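Local coordinates for protein pngf-ii (Elizabethkingia meningoseptica, PDB 4R4X) that probably removes N-linked glycans from glycoproteins and glycopeptides by hydrolysing the bond between the sugar and the asparagine side chain, at residues Asn28-Leu33 with Asn54-Glu59; Gly429-Gly434 with Ala519-Ser524; Leu218-Ile223 with Gly341-Ile346; Asn321-Thr326 with Arg465-Ala470; Asp409-Lys414 with Ala506-Ile511. One frame throughout, in Å; residues are numbered along the deposited sequence.

Overall arrangement
Following the chain from the N terminus, contact 1 closes first, joining two neighbouring turns in the N-terminal domain across a short loop of 20 residues. It is in series with all the others and remote from them, its centre about 50 Å from that of contact 3. Contact 3 then pairs strands 216-222 and 343-350. Before it closes, contact 4 opens at 321-326, ending at 465-470, so these two cross and contact 4 ties the regions of the two PNGase F-like families together. Contact 5 (409-414 with 506-511) and contact 2 (429-434 with 519-524) each cross contact 4 and each other. Contact 5 pairs edge strand 406-412 with strand 507-514, whereas contact 2 joins surface loops.

Contact 1: residues Asn28-Leu33 with Asn54-Glu59; sequences NSDKTL and NRKNNE
K31 and N54 face each other as an antiparallel, non-hydrogen-bonded pair, CA to CA 4.9 Å, where strand 31-36 starts and strand 48-54 ends. Strands 23-27, 31-36, 48-54 and 59-65 run as an antiparallel meander in the N-terminal domain, and the contact joins two turns at the same end of it. One step beyond the pair the backbones are bonded again: R55 N gives its hydrogen to D30 O at 2.8 Å with an N-H...O angle of 162°, the donor standing 41° above the carbonyl plane. The R55 side chain leaves close to the same turn, its CB 3.3 Å from S29 O. Farther out, its guanidinium passes T32, in a fit too tight in the model to interpret, and NH2 is hydrogen-bonded to Q130. K56 reaches back over the turn with a chain bent at both chi2 and chi3, and its NZ forms a weak salt bridge to D30 OD1 at 3.5 Å. On the face that carries K31 and N54, the K31 chain crosses the N54 amide, CE lying 3.9 Å from CG of N54. The K31 side chain is also about 5 Å from the zinc ion held by E52 and D159. N54 itself is fixed by an Asx turn: CG of N54 lies anti to its backbone N (chi1 179°), and OD1 accepts from K56 N at 2.9 Å.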
# COMPACT_ATOMS: atom_id res chain seq x y z
N ASN A 28 -38.23 21.41 -5.26
CA ASN A 28 -39.17 22.50 -5.47
C ASN A 28 -38.55 23.44 -6.49
O ASN A 28 -37.46 23.16 -7.00
CB ASN A 28 -39.54 23.20 -4.14
CG ASN A 28 -38.33 23.71 -3.35
OD1 ASN A 28 -38.22 23.53 -2.15
ND2 ASN A 28 -37.45 24.34 -4.03
N SER A 29 -39.20 24.55 -6.80
CA SER A 29 -38.70 25.43 -7.85
C SER A 29 -37.37 26.12 -7.53
O SER A 29 -36.75 26.66 -8.44
CB SER A 29 -39.75 26.47 -8.25
OG SER A 29 -40.04 27.32 -7.16
N ASP A 30 -36.93 26.11 -6.27
CA ASP A 30 -35.68 26.78 -5.86
C ASP A 30 -34.46 25.85 -5.71
O ASP A 30 -33.34 26.25 -6.03
CB ASP A 30 -35.87 27.49 -4.51
CG ASP A 30 -36.97 28.54 -4.54
OD1 ASP A 30 -36.90 29.43 -5.42
OD2 ASP A 30 -37.88 28.48 -3.70
N LYS A 31 -34.69 24.65 -5.20
CA LYS A 31 -33.62 23.71 -4.81
C LYS A 31 -34.06 22.28 -5.06
O LYS A 31 -35.23 21.96 -4.87
CB LYS A 31 -33.36 23.81 -3.30
CG LYS A 31 -32.84 25.13 -2.79
CD LYS A 31 -31.34 25.23 -2.98
CE LYS A 31 -30.87 26.67 -3.02
NZ LYS A 31 -29.40 26.64 -2.86
N THR A 32 -33.13 21.41 -5.45
CA THR A 32 -33.41 19.96 -5.39
C THR A 32 -32.27 19.19 -4.73
O THR A 32 -31.09 19.54 -4.87
CB THR A 32 -33.84 19.31 -6.74
OG1 THR A 32 -32.88 18.36 -7.23
CG2 THR A 32 -34.14 20.29 -7.75
N LEU A 33 -32.67 18.17 -3.99
CA LEU A 33 -31.78 17.32 -3.22
C LEU A 33 -31.90 15.91 -3.76
O LEU A 33 -33.01 15.43 -3.97
CB LEU A 33 -32.16 17.39 -1.74
CG LEU A 33 -31.49 16.33 -0.86
CD1 LEU A 33 -30.06 16.73 -0.68
CD2 LEU A 33 -32.21 16.21 0.49
N ASN A 54 -29.01 24.27 -7.03
CA ASN A 54 -29.61 25.57 -6.82
C ASN A 54 -30.25 25.96 -8.14
O ASN A 54 -29.55 26.13 -9.13
CB ASN A 54 -28.53 26.58 -6.43
CG ASN A 54 -29.09 27.98 -6.22
OD1 ASN A 54 -30.16 28.32 -6.73
ND2 ASN A 54 -28.36 28.80 -5.47
N ARG A 55 -31.57 26.02 -8.17
CA ARG A 55 -32.27 26.20 -9.44
C ARG A 55 -32.23 27.65 -9.94
O ARG A 55 -32.53 27.91 -11.10
CB ARG A 55 -33.72 25.71 -9.32
CG ARG A 55 -33.86 24.22 -9.09
CD ARG A 55 -33.42 23.39 -10.30
NE ARG A 55 -33.50 21.96 -10.03
CZ ARG A 55 -33.06 21.01 -10.87
NH1 ARG A 55 -32.56 21.32 -12.07
NH2 ARG A 55 -33.18 19.74 -10.56
N LYS A 56 -31.82 28.59 -9.08
CA LYS A 56 -31.67 30.01 -9.49
C LYS A 56 -30.50 30.19 -10.45
O LYS A 56 -30.59 30.95 -11.41
CB LYS A 56 -31.45 30.91 -8.26
CG LYS A 56 -32.71 31.45 -7.58
CD LYS A 56 -33.82 30.43 -7.39
CE LYS A 56 -34.88 30.55 -8.49
NZ LYS A 56 -35.72 29.33 -8.67
N ASN A 57 -29.41 29.49 -10.21
CA ASN A 57 -28.19 29.65 -11.00
C ASN A 57 -27.60 28.35 -11.57
O ASN A 57 -26.53 28.35 -12.17
CB ASN A 57 -27.13 30.45 -10.21
CG ASN A 57 -26.69 29.80 -8.89
OD1 ASN A 57 -25.94 30.40 -8.13
ND2 ASN A 57 -27.13 28.59 -8.60
N ASN A 58 -28.33 27.25 -11.40
CA ASN A 58 -27.83 25.93 -11.79
C ASN A 58 -26.47 25.55 -11.19
O ASN A 58 -25.73 24.79 -11.77
CB ASN A 58 -27.87 25.75 -13.32
CG ASN A 58 -29.29 25.54 -13.83
OD1 ASN A 58 -30.24 25.40 -13.06
ND2 ASN A 58 -29.46 25.53 -15.16
N GLU A 59 -26.17 26.04 -10.00
CA GLU A 59 -25.00 25.56 -9.29
C GLU A 59 -25.29 24.16 -8.75
O GLU A 59 -26.21 23.99 -7.96
CB GLU A 59 -24.60 26.49 -8.14
CG GLU A 59 -23.31 26.05 -7.46
CD GLU A 59 -22.57 27.18 -6.76
OE1 GLU A 59 -23.16 28.27 -6.57
OE2 GLU A 59 -21.39 26.99 -6.39

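Contact 2: residues Gly429-Gly434 with Ala519-Ser524; sequences GGWGAG and APEGSS
Two surface turns, a type I turn from W431 to G434 and a type II' turn from E521 to S524, meet here through the indole of W431. Its CG sits between the backbone N and the carbonyl carbon (chi1 74°), the crowded position, and the ring lies back over its own turn: CA of G434 lies 3.5 Å from the ring plane, over its centre. The opposite face takes the second turn. CB of E521 stands 3.2 Å above the plane toward the rim, and CB of S524 makes a CH-pi contact, 4.1 Å from the centroid of the W431 six-membered ring and 29° off the normal. The indole is therefore held between the two turns. At its edge, A519 O lies in the ring plane, 3.5 Å from CZ2 of W431. At the NE1 corner the bond is weak: NE1 of W431 donates to OE1 of E521 at 2.9 Å, with an N-H...O angle of 128°, and the carboxylate is turned nearly perpendicular to the indole. A water links the backbones as well, donating to A433 O at 3.0 Å and to A519 O at 2.7 Å. All this lies at the surface, between the loop after strand 416-428 and the one leading into strand 527-537. In the second loop E521 and S524 bond to each other in both directions, N to O and O to N, around G522 and S523: the two-way bonding of a type II' turn, as in two-residue beta hairpins, here in a loop without flanking strand pairs.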
# COMPACT_ATOMS: atom_id res chain seq x y z
N GLY A 429 28.64 -8.77 -4.17
CA GLY A 429 30.02 -8.98 -4.66
C GLY A 429 30.05 -8.42 -6.06
O GLY A 429 29.70 -9.10 -7.01
N GLY A 430 30.44 -7.15 -6.19
CA GLY A 430 30.16 -6.40 -7.41
C GLY A 430 31.19 -6.45 -8.52
O GLY A 430 31.60 -5.40 -9.02
N TRP A 431 31.62 -7.65 -8.90
CA TRP A 431 32.52 -7.85 -10.04
C TRP A 431 32.04 -9.11 -10.75
O TRP A 431 31.15 -9.83 -10.26
CB TRP A 431 34.00 -7.91 -9.59
CG TRP A 431 34.43 -9.20 -8.89
CD1 TRP A 431 35.18 -10.22 -9.43
CD2 TRP A 431 34.18 -9.57 -7.53
NE1 TRP A 431 35.38 -11.21 -8.50
CE2 TRP A 431 34.78 -10.84 -7.33
CE3 TRP A 431 33.51 -8.97 -6.46
CZ2 TRP A 431 34.72 -11.52 -6.10
CZ3 TRP A 431 33.46 -9.63 -5.24
CH2 TRP A 431 34.06 -10.89 -5.07
N GLY A 432 32.62 -9.39 -11.92
CA GLY A 432 32.16 -10.47 -12.79
C GLY A 432 32.11 -11.87 -12.21
O GLY A 432 31.32 -12.70 -12.67
N ALA A 433 32.94 -12.13 -11.21
CA ALA A 433 32.94 -13.41 -10.48
C ALA A 433 32.50 -13.20 -9.05
O ALA A 433 32.85 -13.99 -8.17
CB ALA A 433 34.35 -14.02 -10.48
N GLY A 434 31.76 -12.13 -8.78
CA GLY A 434 31.22 -11.89 -7.44
C GLY A 434 29.77 -12.32 -7.38
O GLY A 434 29.10 -12.41 -8.41
N ALA A 519 34.51 -16.84 -3.65
CA ALA A 519 35.79 -16.46 -3.05
C ALA A 519 36.06 -14.97 -3.26
O ALA A 519 35.58 -14.40 -4.25
CB ALA A 519 36.92 -17.28 -3.67
N PRO A 520 36.80 -14.34 -2.33
CA PRO A 520 37.14 -12.92 -2.52
C PRO A 520 38.08 -12.69 -3.70
O PRO A 520 38.72 -13.62 -4.18
CB PRO A 520 37.80 -12.51 -1.20
CG PRO A 520 38.09 -13.78 -0.46
CD PRO A 520 37.19 -14.84 -1.00
N GLU A 521 38.13 -11.45 -4.15
CA GLU A 521 39.01 -11.01 -5.22
C GLU A 521 39.65 -9.74 -4.69
O GLU A 521 38.99 -8.73 -4.57
CB GLU A 521 38.19 -10.71 -6.46
CG GLU A 521 38.99 -10.51 -7.74
CD GLU A 521 39.07 -11.79 -8.55
OE1 GLU A 521 38.00 -12.30 -9.01
OE2 GLU A 521 40.20 -12.29 -8.69
N GLY A 522 40.92 -9.80 -4.30
CA GLY A 522 41.56 -8.66 -3.64
C GLY A 522 40.78 -8.22 -2.41
O GLY A 522 40.40 -9.05 -1.58
N SER A 523 40.50 -6.94 -2.29
CA SER A 523 39.72 -6.43 -1.17
C SER A 523 38.20 -6.62 -1.38
O SER A 523 37.43 -6.24 -0.52
CB SER A 523 40.01 -4.94 -0.96
OG SER A 523 39.50 -4.17 -2.03
N SER A 524 37.79 -7.20 -2.51
CA SER A 524 36.37 -7.37 -2.83
C SER A 524 35.88 -8.71 -2.29
O SER A 524 36.53 -9.73 -2.49
CB SER A 524 36.13 -7.30 -4.34
OG SER A 524 36.51 -6.03 -4.83
O HOH W 1 33.06 -14.18 -5.14

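Contact 3: residues Leu218-Ile223 with Gly341-Ile346; sequences LKKVKI and GKEILI
V221 and I344 make the tight side of this antiparallel strand pair: CG2 of V221 meets CG1 of I344 at 3.4 Å, closer than ordinary van der Waals contact, and the same CG2 touches CG2 of I346 at 3.5 Å. CD1 of I344 lies 3.7 Å from CG1 of I223. Five backbone bonds fix the register; I346 N to K219 O, at 2.9 Å and 171°, lies nearly along the C=O axis, and I223 N to K342 O, at 2.9 Å, extends the pairing.

On the other face the charged ends of K220, K222 and E343 are looser and exposed. K220 and E343 cross there with NZ and OE2 4.5 Å apart, too far for a salt bridge. K222 bends its chain at chi2 and chi4, and NZ bonds to I223 O, from above the carbonyl plane. L345 is buried here and touches L218, CD2 to CD2 4.2 Å; K220 CG against L345 CD2, 3.4 Å, is a tight exception.

In the nine-stranded sheet, strand 343-350 is next to strand 248-253, whose I253 meets I344 and I346. Y263 of helix 262-268 touches L218 and L345, while K219 NZ bonds to V190 O in strand 186-196.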
# COMPACT_ATOMS: atom_id res chain seq x y z
N LEU A 218 14.71 6.39 12.08
CA LEU A 218 13.85 5.53 12.90
C LEU A 218 12.84 6.37 13.68
O LEU A 218 13.18 7.43 14.16
CB LEU A 218 14.72 4.77 13.90
CG LEU A 218 14.04 3.61 14.63
CD1 LEU A 218 13.93 2.44 13.69
CD2 LEU A 218 14.82 3.15 15.86
N LYS A 219 11.61 5.88 13.83
CA LYS A 219 10.67 6.52 14.73
C LYS A 219 9.74 5.50 15.36
O LYS A 219 9.69 4.34 14.95
CB LYS A 219 9.87 7.63 14.04
CG LYS A 219 8.95 7.19 12.94
CD LYS A 219 7.84 8.20 12.63
CE LYS A 219 8.34 9.61 12.42
NZ LYS A 219 7.24 10.54 12.03
N LYS A 220 9.01 5.96 16.37
CA LYS A 220 7.96 5.15 16.98
C LYS A 220 6.64 5.54 16.34
O LYS A 220 6.35 6.74 16.17
CB LYS A 220 7.89 5.39 18.49
CG LYS A 220 9.06 4.86 19.29
CD LYS A 220 8.79 4.86 20.80
CE LYS A 220 8.42 6.25 21.31
NZ LYS A 220 8.73 6.47 22.75
N VAL A 221 5.86 4.54 15.95
CA VAL A 221 4.53 4.80 15.40
C VAL A 221 3.50 3.86 16.03
O VAL A 221 3.77 2.68 16.26
CB VAL A 221 4.48 4.68 13.85
CG1 VAL A 221 5.50 5.59 13.21
CG2 VAL A 221 4.72 3.26 13.38
N LYS A 222 2.32 4.40 16.32
CA LYS A 222 1.27 3.61 16.93
C LYS A 222 0.39 2.96 15.85
O LYS A 222 -0.14 3.62 15.00
CB LYS A 222 0.43 4.45 17.90
CG LYS A 222 -0.69 3.65 18.57
CD LYS A 222 -0.20 2.32 19.15
CE LYS A 222 -1.25 1.64 20.04
NZ LYS A 222 -2.37 1.09 19.23
N ILE A 223 0.30 1.64 15.89
CA ILE A 223 -0.51 0.87 14.94
C ILE A 223 -1.77 0.43 15.64
O ILE A 223 -1.70 -0.19 16.71
CB ILE A 223 0.24 -0.40 14.49
CG1 ILE A 223 1.64 -0.04 13.98
CG2 ILE A 223 -0.58 -1.16 13.44
CD1 ILE A 223 1.63 0.89 12.78
N GLY A 341 -1.87 -3.38 16.90
CA GLY A 341 -2.10 -2.81 18.23
C GLY A 341 -0.84 -2.49 19.02
O GLY A 341 -0.88 -2.50 20.25
N LYS A 342 0.27 -2.26 18.34
CA LYS A 342 1.55 -2.01 19.00
C LYS A 342 2.06 -0.64 18.65
O LYS A 342 1.82 -0.12 17.56
CB LYS A 342 2.61 -2.99 18.53
CG LYS A 342 2.40 -4.42 18.95
CD LYS A 342 3.72 -5.15 18.92
CE LYS A 342 3.62 -6.48 19.65
NZ LYS A 342 3.25 -7.56 18.71
N GLU A 343 2.83 -0.08 19.58
CA GLU A 343 3.69 1.04 19.25
C GLU A 343 4.99 0.41 18.76
O GLU A 343 5.71 -0.27 19.52
CB GLU A 343 3.91 1.95 20.47
CG GLU A 343 4.76 3.17 20.14
CD GLU A 343 4.77 4.20 21.26
OE1 GLU A 343 4.77 3.81 22.45
OE2 GLU A 343 4.79 5.41 20.93
N ILE A 344 5.29 0.58 17.48
CA ILE A 344 6.43 -0.11 16.86
C ILE A 344 7.55 0.86 16.59
O ILE A 344 7.29 2.05 16.35
CB ILE A 344 6.02 -0.80 15.55
CG1 ILE A 344 5.66 0.23 14.46
CG2 ILE A 344 4.88 -1.75 15.81
CD1 ILE A 344 5.25 -0.35 13.12
N LEU A 345 8.78 0.36 16.65
CA LEU A 345 9.92 1.07 16.11
C LEU A 345 10.06 0.67 14.64
O LEU A 345 10.33 -0.51 14.34
CB LEU A 345 11.20 0.69 16.86
CG LEU A 345 11.27 1.14 18.32
CD1 LEU A 345 12.38 0.39 19.06
CD2 LEU A 345 11.52 2.64 18.40
N ILE A 346 9.91 1.66 13.76
CA ILE A 346 9.96 1.46 12.30
C ILE A 346 11.01 2.38 11.68
O ILE A 346 11.13 3.57 12.04
CB ILE A 346 8.57 1.62 11.64
CG1 ILE A 346 8.66 1.49 10.10
CG2 ILE A 346 7.94 2.96 11.99
CD1 ILE A 346 7.33 1.19 9.45

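Contact 4: residues Asn321-Thr326 with Arg465-Ala470; sequences NWHNNT and RLFNPA
L466 O is approached by two groups of the 321-326 loop: H323 N donates a hydrogen bond to it at 2.9 Å and 168°, and CA of W322 comes to 3.3 Å from the same oxygen in a bent CA-H...O contact. Beside this anchor the W322 indole lies over P469. CA of P469 stands 3.5 Å from the centroid of the six-membered ring and 2° off its normal, almost squarely above the ring in a CH-pi contact, while CB of P469 lies over the middle of the whole indole. R465 O is in the ring plane at the edge, 3.4 Å from CZ3 of W322, and the guanidinium of R465 crosses obliquely at the same end of the ring. Its NH1 also gives a weak bond to N468 O. The 465-467 part is a 3-10 turn, closed by N468 N to R465 O, in the loop between strands 449-454 and 493-504. The contact thus joins a loop of the N-terminal PNGase F-like region to one of the C-terminal region. Second-shell bonds pin both sides: W322 NE1 donates to I315 O, and N468 OD1 accepts from F306 N. Beyond L466, the H323 ring turns its edge to the face of F467, the planes at 51° and the centroids 4.3 Å apart. CD2 of H323 is the touching atom, 3.3 Å above the centre of the F467 ring. N325 O meets that phenyl at its edge, 3.8 Å from CE1 of F467.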
# COMPACT_ATOMS: atom_id res chain seq x y z
N ASN A 321 14.11 9.25 -21.42
CA ASN A 321 13.47 10.28 -20.60
C ASN A 321 13.32 9.70 -19.21
O ASN A 321 12.52 8.80 -18.99
CB ASN A 321 12.13 10.70 -21.18
CG ASN A 321 12.26 11.32 -22.56
OD1 ASN A 321 13.05 12.24 -22.78
ND2 ASN A 321 11.47 10.83 -23.50
N TRP A 322 14.14 10.18 -18.29
CA TRP A 322 14.28 9.55 -16.98
C TRP A 322 13.07 9.82 -16.14
O TRP A 322 12.44 10.88 -16.25
CB TRP A 322 15.54 10.06 -16.25
CG TRP A 322 16.80 10.02 -17.07
CD1 TRP A 322 17.52 11.10 -17.50
CD2 TRP A 322 17.49 8.85 -17.58
NE1 TRP A 322 18.62 10.68 -18.22
CE2 TRP A 322 18.61 9.31 -18.30
CE3 TRP A 322 17.28 7.48 -17.48
CZ2 TRP A 322 19.51 8.44 -18.91
CZ3 TRP A 322 18.17 6.62 -18.10
CH2 TRP A 322 19.27 7.10 -18.80
N HIS A 323 12.74 8.86 -15.30
CA HIS A 323 11.69 9.07 -14.32
C HIS A 323 12.20 9.95 -13.20
O HIS A 323 13.41 10.11 -13.01
CB HIS A 323 11.21 7.74 -13.75
CG HIS A 323 10.61 6.84 -14.76
ND1 HIS A 323 9.65 7.27 -15.65
CD2 HIS A 323 10.86 5.55 -15.06
CE1 HIS A 323 9.31 6.26 -16.43
NE2 HIS A 323 10.01 5.20 -16.07
N ASN A 324 11.27 10.52 -12.45
CA ASN A 324 11.59 11.50 -11.39
C ASN A 324 11.88 10.93 -10.02
O ASN A 324 12.65 11.52 -9.24
CB ASN A 324 10.45 12.53 -11.31
CG ASN A 324 10.39 13.39 -12.57
OD1 ASN A 324 11.42 13.70 -13.15
ND2 ASN A 324 9.19 13.75 -13.00
N ASN A 325 11.26 9.81 -9.71
CA ASN A 325 11.49 9.13 -8.43
C ASN A 325 11.04 7.66 -8.54
O ASN A 325 10.44 7.26 -9.54
CB ASN A 325 10.75 9.86 -7.30
CG ASN A 325 9.26 9.91 -7.53
OD1 ASN A 325 8.59 8.90 -7.53
ND2 ASN A 325 8.73 11.11 -7.73
N THR A 326 11.38 6.88 -7.52
CA THR A 326 11.13 5.45 -7.53
C THR A 326 10.12 5.12 -6.47
O THR A 326 10.33 5.46 -5.32
CB THR A 326 12.36 4.63 -7.17
OG1 THR A 326 13.54 5.26 -7.68
CG2 THR A 326 12.20 3.21 -7.71
N ARG A 465 15.36 0.56 -16.89
CA ARG A 465 16.43 1.44 -17.38
C ARG A 465 16.16 2.93 -17.12
O ARG A 465 17.09 3.67 -16.76
CB ARG A 465 16.66 1.18 -18.87
CG ARG A 465 17.78 1.98 -19.49
CD ARG A 465 19.14 1.49 -19.03
NE ARG A 465 20.23 2.32 -19.52
CZ ARG A 465 20.72 3.40 -18.91
NH1 ARG A 465 20.21 3.84 -17.76
NH2 ARG A 465 21.73 4.05 -19.48
N LEU A 466 14.91 3.36 -17.27
CA LEU A 466 14.57 4.78 -17.19
C LEU A 466 14.54 5.33 -15.75
O LEU A 466 14.40 6.54 -15.53
CB LEU A 466 13.23 5.05 -17.89
CG LEU A 466 13.19 4.83 -19.40
CD1 LEU A 466 11.79 5.12 -19.96
CD2 LEU A 466 14.25 5.65 -20.12
N PHE A 467 14.66 4.43 -14.78
CA PHE A 467 14.84 4.83 -13.38
C PHE A 467 16.32 5.09 -13.06
O PHE A 467 16.63 5.55 -11.96
CB PHE A 467 14.30 3.78 -12.41
CG PHE A 467 12.81 3.58 -12.50
CD1 PHE A 467 11.93 4.36 -11.73
CD2 PHE A 467 12.27 2.63 -13.36
CE1 PHE A 467 10.57 4.19 -11.82
CE2 PHE A 467 10.90 2.45 -13.44
CZ PHE A 467 10.04 3.22 -12.64
N ASN A 468 17.23 4.83 -14.02
CA ASN A 468 18.66 4.67 -13.70
C ASN A 468 19.58 5.59 -14.51
O ASN A 468 20.49 5.12 -15.20
CB ASN A 468 19.09 3.20 -13.92
CG ASN A 468 18.62 2.26 -12.81
OD1 ASN A 468 19.23 2.17 -11.74
ND2 ASN A 468 17.55 1.55 -13.06
N PRO A 469 19.40 6.91 -14.40
CA PRO A 469 20.23 7.80 -15.21
C PRO A 469 21.75 7.67 -15.04
O PRO A 469 22.47 7.78 -16.03
CB PRO A 469 19.73 9.20 -14.82
CG PRO A 469 19.13 9.04 -13.46
CD PRO A 469 18.51 7.66 -13.50
N ALA A 470 22.23 7.43 -13.82
CA ALA A 470 23.66 7.38 -13.54
C ALA A 470 24.25 5.96 -13.67
O ALA A 470 25.39 5.74 -13.29
CB ALA A 470 23.94 7.95 -12.16

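Contact 5: residues Asp409-Lys414 with Ala506-Ile511; sequences DFILTK and AGKHTI
One face of the F410 ring looks on H509 O, 3.8 Å above its plane and offset toward the rim, while CG1 of I511 lies in plane at its edge. CG of F410 lies between the backbone N and the carbonyl carbon (chi1 54°). CZ of the ring is 3.6 Å from CB of H509. These residues belong to an antiparallel pair at the edge of a four-stranded sheet, 406-412 being an outermost strand. F410 with H509 and L412 with G507 are hydrogen-bonded pairs; G507 N to L412 O, at 2.7 Å, is the shortest of the four bonds. The imidazole of H509 crosses L412 at about a right angle, CD2 to CD1 3.7 Å, and its rotation is set from outside, ND1 bonding to D447 and NE2 to N505 O. L534 and V382 of the adjoining sheet pack on F410.

The opposite face is more exposed. CE of K508 rests on CG1 of I411 at 3.5 Å. D409 has two polar approaches: its OD1 is 2.7 Å from H509 O, two acceptors that are not hydrogen-bonded, and its OD2 makes a long salt bridge to K508 NZ at 4.0 Å.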
# COMPACT_ATOMS: atom_id res chain seq x y z
N ASP A 409 18.49 -22.11 16.45
CA ASP A 409 17.67 -23.01 17.25
C ASP A 409 16.61 -22.10 17.88
O ASP A 409 16.92 -20.99 18.29
CB ASP A 409 18.57 -23.65 18.34
CG ASP A 409 17.86 -24.72 19.17
OD1 ASP A 409 16.97 -25.41 18.64
OD2 ASP A 409 18.22 -24.91 20.37
N PHE A 410 15.36 -22.58 17.97
CA PHE A 410 14.26 -21.86 18.62
C PHE A 410 13.27 -22.86 19.22
O PHE A 410 13.26 -24.05 18.86
CB PHE A 410 13.54 -20.95 17.62
CG PHE A 410 13.05 -21.66 16.40
CD1 PHE A 410 13.89 -21.82 15.30
CD2 PHE A 410 11.77 -22.19 16.34
CE1 PHE A 410 13.45 -22.48 14.18
CE2 PHE A 410 11.34 -22.86 15.22
CZ PHE A 410 12.19 -23.01 14.14
N ILE A 411 12.43 -22.37 20.11
CA ILE A 411 11.48 -23.23 20.83
C ILE A 411 10.07 -22.81 20.54
O ILE A 411 9.71 -21.64 20.71
CB ILE A 411 11.73 -23.16 22.35
CG1 ILE A 411 13.14 -23.63 22.67
CG2 ILE A 411 10.71 -24.02 23.09
CD1 ILE A 411 13.64 -23.20 24.04
N LEU A 412 9.24 -23.74 20.08
CA LEU A 412 7.82 -23.47 19.89
C LEU A 412 7.07 -23.99 21.10
O LEU A 412 7.31 -25.13 21.52
CB LEU A 412 7.28 -24.17 18.65
CG LEU A 412 7.90 -23.72 17.33
CD1 LEU A 412 7.34 -24.60 16.24
CD2 LEU A 412 7.62 -22.24 17.07
N THR A 413 6.15 -23.19 21.65
CA THR A 413 5.37 -23.63 22.81
C THR A 413 4.06 -24.30 22.41
O THR A 413 3.39 -24.92 23.21
CB THR A 413 5.12 -22.48 23.80
OG1 THR A 413 4.39 -21.44 23.16
CG2 THR A 413 6.43 -21.95 24.33
N LYS A 414 3.70 -24.19 21.14
CA LYS A 414 2.46 -24.73 20.64
C LYS A 414 2.72 -25.22 19.21
O LYS A 414 3.52 -24.61 18.50
CB LYS A 414 1.42 -23.60 20.68
CG LYS A 414 0.10 -23.85 19.98
CD LYS A 414 -0.88 -24.62 20.87
CE LYS A 414 -2.31 -24.47 20.37
NZ LYS A 414 -3.21 -25.50 20.96
N ALA A 506 5.19 -28.61 18.75
CA ALA A 506 5.78 -27.87 19.86
C ALA A 506 7.15 -28.47 20.26
O ALA A 506 7.38 -29.67 20.11
CB ALA A 506 4.82 -27.86 21.05
N GLY A 507 8.06 -27.64 20.74
CA GLY A 507 9.39 -28.10 21.13
C GLY A 507 10.47 -27.44 20.32
O GLY A 507 10.23 -26.43 19.65
N LYS A 508 11.67 -28.00 20.39
CA LYS A 508 12.84 -27.37 19.84
C LYS A 508 12.95 -27.66 18.36
O LYS A 508 12.68 -28.77 17.94
CB LYS A 508 14.10 -27.89 20.54
CG LYS A 508 14.32 -27.27 21.91
CD LYS A 508 15.80 -26.99 22.22
CE LYS A 508 15.94 -25.72 23.06
NZ LYS A 508 17.03 -25.79 24.06
N HIS A 509 13.39 -26.67 17.59
CA HIS A 509 13.64 -26.84 16.17
C HIS A 509 14.86 -26.05 15.78
O HIS A 509 15.29 -25.15 16.49
CB HIS A 509 12.42 -26.37 15.36
CG HIS A 509 11.21 -27.22 15.55
ND1 HIS A 509 11.01 -28.41 14.86
CD2 HIS A 509 10.14 -27.07 16.36
CE1 HIS A 509 9.88 -28.95 15.24
NE2 HIS A 509 9.33 -28.17 16.15
N THR A 510 15.45 -26.42 14.65
CA THR A 510 16.55 -25.68 14.06
C THR A 510 16.27 -25.36 12.60
O THR A 510 15.67 -26.16 11.86
CB THR A 510 17.87 -26.46 14.11
OG1 THR A 510 17.76 -27.64 13.30
CG2 THR A 510 18.24 -26.79 15.56
N ILE A 511 16.66 -24.17 12.17
CA ILE A 511 16.61 -23.87 10.75
C ILE A 511 18.02 -23.50 10.37
O ILE A 511 18.74 -22.88 11.16
CB ILE A 511 15.60 -22.77 10.42
CG1 ILE A 511 14.18 -23.32 10.52
CG2 ILE A 511 15.82 -22.25 9.00
CD1 ILE A 511 13.07 -22.26 10.50